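Local coordinates for transferrin binding protein B (PDB 3PQU) that probably binds host transferrin at the outer membrane as a surface lipoprotein, for iron acquisition by the pathogen, at residues Ile80-Leu94 and Gly148-Pro160. Numbering follows the deposited sequence.
Sequences IWNENIDEIPHLKEL and GIDGYIYYLGTSP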
loop_
_atom_site.group_PDB
_atom_site.type_symbol
_atom_site.label_atom_id
_atom_site.label_comp_id
_atom_site.label_asym_id
_atom_site.label_seq_id
_atom_site.Cartn_x
_atom_site.Cartn_y
_atom_site.Cartn_z
ATOM N N ILE A 80 3.306 5.421 8.167
ATOM C CA ILE A 80 2.458 4.766 9.150
ATOM C C ILE A 80 1.817 3.549 8.517
ATOM O O ILE A 80 1.766 3.434 7.293
ATOM C CB ILE A 80 1.406 5.714 9.730
ATOM C CG1 ILE A 80 0.566 6.353 8.627
ATOM C CG2 ILE A 80 2.082 6.806 10.582
ATOM C CD1 ILE A 80 -0.523 7.277 9.191
ATOM N N TRP A 81 1.339 2.627 9.336
ATOM C CA TRP A 81 1.006 1.305 8.815
ATOM C C TRP A 81 -0.090 0.586 9.576
ATOM O O TRP A 81 -0.252 -0.630 9.420
ATOM C CB TRP A 81 2.262 0.420 8.736
ATOM C CG TRP A 81 2.894 0.141 10.063
ATOM C CD1 TRP A 81 2.457 -0.743 11.011
ATOM C CD2 TRP A 81 4.084 0.742 10.593
ATOM N NE1 TRP A 81 3.298 -0.723 12.098
ATOM C CE2 TRP A 81 4.306 0.177 11.866
ATOM C CE3 TRP A 81 4.983 1.700 10.114
ATOM C CZ2 TRP A 81 5.390 0.541 12.667
ATOM C CZ3 TRP A 81 6.058 2.062 10.915
ATOM C CH2 TRP A 81 6.252 1.480 12.174
ATOM N N ASN A 82 -0.861 1.321 10.371
ATOM C CA ASN A 82 -1.955 0.691 11.129
ATOM C C ASN A 82 -2.982 0.032 10.219
ATOM O O ASN A 82 -3.460 0.645 9.259
ATOM C CB ASN A 82 -2.643 1.684 12.085
ATOM C CG ASN A 82 -3.585 0.983 13.089
ATOM O OD1 ASN A 82 -4.229 -0.011 12.768
ATOM N ND2 ASN A 82 -3.660 1.511 14.302
ATOM N N GLU A 83 -3.321 -1.219 10.529
ATOM C CA GLU A 83 -4.237 -2.008 9.708
ATOM C C GLU A 83 -5.688 -1.630 9.957
ATOM O O GLU A 83 -6.557 -1.880 9.127
ATOM C CB GLU A 83 -4.065 -3.507 9.988
ATOM C CG GLU A 83 -2.652 -3.929 10.360
ATOM C CD GLU A 83 -2.369 -3.771 11.844
ATOM O OE1 GLU A 83 -1.338 -3.154 12.187
ATOM O OE2 GLU A 83 -3.179 -4.260 12.663
ATOM N N ASN A 84 -5.950 -1.039 11.113
ATOM C CA ASN A 84 -7.308 -0.684 11.489
ATOM C C ASN A 84 -7.552 0.805 11.278
ATOM O O ASN A 84 -7.136 1.625 12.103
ATOM C CB ASN A 84 -7.561 -1.058 12.950
ATOM C CG ASN A 84 -8.959 -0.705 13.402
ATOM O OD1 ASN A 84 -9.803 -0.321 12.590
ATOM N ND2 ASN A 84 -9.215 -0.829 14.698
ATOM N N ILE A 85 -8.222 1.157 10.182
ATOM C CA ILE A 85 -8.385 2.567 9.835
ATOM C C ILE A 85 -9.416 3.252 10.714
ATOM O O ILE A 85 -9.559 4.466 10.670
ATOM C CB ILE A 85 -8.745 2.786 8.354
ATOM C CG1 ILE A 85 -10.129 2.221 8.043
ATOM C CG2 ILE A 85 -7.673 2.200 7.448
ATOM C CD1 ILE A 85 -10.629 2.595 6.669
ATOM N N ASP A 86 -10.127 2.461 11.507
ATOM C CA ASP A 86 -11.032 2.997 12.514
ATOM C C ASP A 86 -10.239 3.646 13.640
ATOM O O ASP A 86 -10.732 4.545 14.309
ATOM C CB ASP A 86 -11.935 1.898 13.075
ATOM C CG ASP A 86 -12.956 1.411 12.063
ATOM O OD1 ASP A 86 -13.270 2.173 11.116
ATOM O OD2 ASP A 86 -13.445 0.269 12.223
ATOM N N GLU A 87 -9.007 3.188 13.843
ATOM C CA GLU A 87 -8.128 3.801 14.825
ATOM C C GLU A 87 -7.431 5.009 14.202
ATOM O O GLU A 87 -6.400 4.866 13.554
ATOM C CB GLU A 87 -7.069 2.809 15.298
ATOM C CG GLU A 87 -7.597 1.618 16.062
ATOM C CD GLU A 87 -6.477 0.702 16.526
ATOM O OE1 GLU A 87 -6.751 -0.481 16.827
ATOM O OE2 GLU A 87 -5.318 1.169 16.582
ATOM N N ILE A 88 -8.002 6.193 14.387
ATOM C CA ILE A 88 -7.408 7.419 13.876
ATOM C C ILE A 88 -6.020 7.634 14.491
ATOM O O ILE A 88 -5.845 7.538 15.709
ATOM C CB ILE A 88 -8.338 8.628 14.161
ATOM C CG1 ILE A 88 -9.732 8.383 13.576
ATOM C CG2 ILE A 88 -7.752 9.918 13.604
ATOM C CD1 ILE A 88 -9.774 8.295 12.032
ATOM N N PRO A 89 -5.008 7.900 13.656
ATOM C CA PRO A 89 -3.658 8.006 14.235
ATOM C C PRO A 89 -3.572 9.057 15.340
ATOM O O PRO A 89 -4.096 10.151 15.156
ATOM C CB PRO A 89 -2.785 8.432 13.034
ATOM C CG PRO A 89 -3.514 7.907 11.830
ATOM C CD PRO A 89 -5.003 7.963 12.180
ATOM N N HIS A 90 -2.919 8.727 16.458
ATOM C CA HIS A 90 -2.709 9.663 17.564
ATOM C C HIS A 90 -3.976 10.121 18.338
ATOM O O HIS A 90 -3.861 10.839 19.331
ATOM C CB HIS A 90 -1.879 10.870 17.092
ATOM C CG HIS A 90 -0.496 10.506 16.641
ATOM N ND1 HIS A 90 0.540 10.293 17.522
ATOM C CD2 HIS A 90 0.013 10.278 15.405
ATOM C CE1 HIS A 90 1.631 9.967 16.851
ATOM N NE2 HIS A 90 1.338 9.956 15.564
ATOM N N LEU A 91 -5.171 9.712 17.912
ATOM C CA LEU A 91 -6.395 10.191 18.572
ATOM C C LEU A 91 -6.410 9.860 20.078
ATOM O O LEU A 91 -6.734 10.705 20.916
ATOM C CB LEU A 91 -7.659 9.660 17.882
ATOM C CG LEU A 91 -8.975 10.214 18.461
ATOM C CD1 LEU A 91 -9.086 11.732 18.236
ATOM C CD2 LEU A 91 -10.225 9.506 17.927
ATOM N N LYS A 92 -6.042 8.631 20.410
ATOM C CA LYS A 92 -5.969 8.180 21.795
ATOM C C LYS A 92 -4.899 8.951 22.562
ATOM O O LYS A 92 -5.136 9.405 23.685
ATOM C CB LYS A 92 -5.672 6.679 21.859
ATOM C CG LYS A 92 -5.331 6.170 23.260
ATOM C CD LYS A 92 -6.576 5.783 24.046
ATOM C CE LYS A 92 -6.238 5.449 25.501
ATOM N NZ LYS A 92 -5.003 4.615 25.627
ATOM N N GLU A 93 -3.722 9.098 21.960
ATOM C CA GLU A 93 -2.638 9.860 22.567
ATOM C C GLU A 93 -3.081 11.284 22.895
ATOM O O GLU A 93 -2.807 11.773 23.977
ATOM C CB GLU A 93 -1.432 9.952 21.627
ATOM C CG GLU A 93 -0.355 8.907 21.796
ATOM C CD GLU A 93 0.796 9.119 20.805
ATOM O OE1 GLU A 93 1.036 10.279 20.389
ATOM O OE2 GLU A 93 1.458 8.127 20.437
ATOM N N LEU A 94 -3.707 11.964 21.937
ATOM C CA LEU A 94 -4.157 13.345 22.137
ATOM C C LEU A 94 -5.212 13.432 23.256
ATOM O O LEU A 94 -5.164 14.331 24.100
ATOM C CB LEU A 94 -4.723 13.922 20.833
ATOM C CG LEU A 94 -3.733 14.180 19.680
ATOM C CD1 LEU A 94 -4.470 14.698 18.461
ATOM C CD2 LEU A 94 -2.647 15.183 20.086
ATOM N N GLY A 148 -1.249 26.316 21.530
ATOM C CA GLY A 148 -2.194 26.330 20.431
ATOM C C GLY A 148 -2.425 24.950 19.812
ATOM O O GLY A 148 -2.315 23.929 20.491
ATOM N N ILE A 149 -2.776 24.917 18.529
ATOM C CA ILE A 149 -3.071 23.634 17.853
ATOM C C ILE A 149 -1.913 22.648 17.964
ATOM O O ILE A 149 -0.757 23.015 17.767
ATOM C CB ILE A 149 -3.483 23.842 16.376
ATOM C CG1 ILE A 149 -4.899 24.433 16.312
ATOM C CG2 ILE A 149 -3.421 22.522 15.538
ATOM C CD1 ILE A 149 -5.314 24.833 14.902
ATOM N N ASP A 150 -2.228 21.407 18.318
ATOM C CA ASP A 150 -1.233 20.341 18.359
ATOM C C ASP A 150 -1.826 19.128 17.694
ATOM O O ASP A 150 -2.881 18.657 18.116
ATOM C CB ASP A 150 -0.874 19.966 19.806
ATOM C CG ASP A 150 0.304 19.009 19.873
ATOM O OD1 ASP A 150 0.285 18.048 20.672
ATOM O OD2 ASP A 150 1.253 19.219 19.103
ATOM N N GLY A 151 -1.168 18.612 16.656
ATOM C CA GLY A 151 -1.725 17.463 15.965
ATOM C C GLY A 151 -0.949 17.089 14.729
ATOM O O GLY A 151 0.232 17.425 14.631
ATOM N N TYR A 152 -1.626 16.435 13.779
ATOM C CA TYR A 152 -0.970 15.816 12.634
ATOM C C TYR A 152 -1.772 15.978 11.354
ATOM O O TYR A 152 -3.005 16.046 11.377
ATOM C CB TYR A 152 -0.792 14.325 12.909
ATOM C CG TYR A 152 -0.019 14.024 14.162
ATOM C CD1 TYR A 152 1.331 13.691 14.113
ATOM C CD2 TYR A 152 -0.633 14.099 15.406
ATOM C CE1 TYR A 152 2.054 13.418 15.286
ATOM C CE2 TYR A 152 0.072 13.835 16.575
ATOM C CZ TYR A 152 1.410 13.500 16.509
ATOM O OH TYR A 152 2.089 13.247 17.676
ATOM N N ILE A 153 -1.066 16.037 10.237
ATOM C CA ILE A 153 -1.693 15.917 8.919
ATOM C C ILE A 153 -1.336 14.510 8.447
ATOM O O ILE A 153 -0.207 14.071 8.641
ATOM C CB ILE A 153 -1.118 16.940 7.952
ATOM C CG1 ILE A 153 -1.262 18.375 8.533
ATOM C CG2 ILE A 153 -1.767 16.803 6.572
ATOM C CD1 ILE A 153 -2.708 18.805 8.897
ATOM N N TYR A 154 -2.268 13.786 7.844
ATOM C CA TYR A 154 -1.946 12.415 7.464
ATOM C C TYR A 154 -2.848 11.887 6.359
ATOM O O TYR A 154 -3.888 12.472 6.053
ATOM C CB TYR A 154 -2.068 11.489 8.685
ATOM C CG TYR A 154 -3.519 11.101 8.972
ATOM C CD1 TYR A 154 -4.024 9.848 8.593
ATOM C CD2 TYR A 154 -4.391 11.998 9.561
ATOM C CE1 TYR A 154 -5.356 9.500 8.838
ATOM C CE2 TYR A 154 -5.730 11.662 9.808
ATOM C CZ TYR A 154 -6.197 10.416 9.433
ATOM O OH TYR A 154 -7.506 10.083 9.674
ATOM N N TYR A 155 -2.446 10.757 5.790
ATOM C CA TYR A 155 -3.384 9.883 5.106
ATOM C C TYR A 155 -3.048 8.448 5.472
ATOM O O TYR A 155 -1.903 8.122 5.788
ATOM C CB TYR A 155 -3.374 10.095 3.557
ATOM C CG TYR A 155 -2.235 9.399 2.812
ATOM C CD1 TYR A 155 -2.359 8.078 2.384
ATOM C CD2 TYR A 155 -1.045 10.071 2.526
ATOM C CE1 TYR A 155 -1.314 7.439 1.695
ATOM C CE2 TYR A 155 0.001 9.441 1.850
ATOM C CZ TYR A 155 -0.142 8.119 1.436
ATOM O OH TYR A 155 0.883 7.484 0.748
ATOM N N LEU A 156 -4.048 7.581 5.424
ATOM C CA LEU A 156 -3.818 6.168 5.681
ATOM C C LEU A 156 -4.813 5.342 4.886
ATOM O O LEU A 156 -6.011 5.604 4.926
ATOM C CB LEU A 156 -3.999 5.872 7.172
ATOM C CG LEU A 156 -3.854 4.419 7.596
ATOM C CD1 LEU A 156 -2.439 3.926 7.286
ATOM C CD2 LEU A 156 -4.161 4.280 9.075
ATOM N N GLY A 157 -4.323 4.343 4.169
ATOM C CA GLY A 157 -5.193 3.514 3.370
ATOM C C GLY A 157 -5.060 2.059 3.743
ATOM O O GLY A 157 -4.090 1.653 4.390
ATOM N N THR A 158 -6.048 1.269 3.337
ATOM C CA THR A 158 -6.015 -0.158 3.580
ATOM C C THR A 158 -6.330 -0.888 2.285
ATOM O O THR A 158 -6.957 -0.330 1.385
ATOM C CB THR A 158 -7.006 -0.561 4.703
ATOM O OG1 THR A 158 -6.863 -1.959 5.004
ATOM C CG2 THR A 158 -8.430 -0.290 4.268
ATOM N N SER A 159 -5.876 -2.134 2.194
ATOM C CA SER A 159 -6.061 -2.940 0.994
ATOM C C SER A 159 -5.547 -2.293 -0.296
ATOM O O SER A 159 -6.336 -1.955 -1.175
ATOM C CB SER A 159 -7.537 -3.295 0.826
ATOM O OG SER A 159 -7.721 -4.019 -0.376
ATOM N N PRO A 160 -4.222 -2.125 -0.417
ATOM C CA PRO A 160 -3.648 -1.557 -1.648
ATOM C C PRO A 160 -4.114 -2.382 -2.843
ATOM O O PRO A 160 -3.990 -3.607 -2.823
ATOM C CB PRO A 160 -2.139 -1.743 -1.457
ATOM C CG PRO A 160 -1.956 -1.866 0.029
ATOM C CD PRO A 160 -3.186 -2.558 0.536
HETATM O O HOH W 1 -4.065 -0.035 6.745
HETATM O O HOH W 2 0.790 13.153 20.650
#
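His90 and Tyr152 lie ring on ring, nearly parallel at 8° with centroids 3.7 Å apart, an example of how one flat stack can join the residue just before a helix, here the N-cap of helix 91-97, to a strand, 150-157. Two hydrogen bonds hold the imidazole, one at each nitrogen: His90 ND1 donates to Glu93 OE1 at 2.9 Å, in the ring plane, while NE2 is bonded to Glu45. A water joins the same Glu93 oxygen to the Tyr152 hydroxyl. Next along the strand, Pro89 CD sits over a face of Tyr154, 4.1 Å from the ring centroid in a CH-pi contact, and Ile88 CD1 reaches Tyr154 OH at 3.7 Å. Leu156, its CG anti to the backbone N (chi1 177°), sends its branches to different partners, CD1 beside Ile80 CG1 (4.1 Å) and CD2 near Asn82 O (3.7 Å). Stack, proline and leucine form the close-packed part; Ile85 CG2 packs on Thr158 CB. The solvent side has a water spanning Asn82 O and Gly157 O, exposed Glu83, Asp86 and Glu87, and two Asx turns, headed by Asn82 and Asn84. In the N-lobe handle, strand 150-157 runs antiparallel between strands 43-47 and 121-128, and the loop crosses its sheet from edge strand 78-80 to helix 91-97, whose Leu94 rests on Val126.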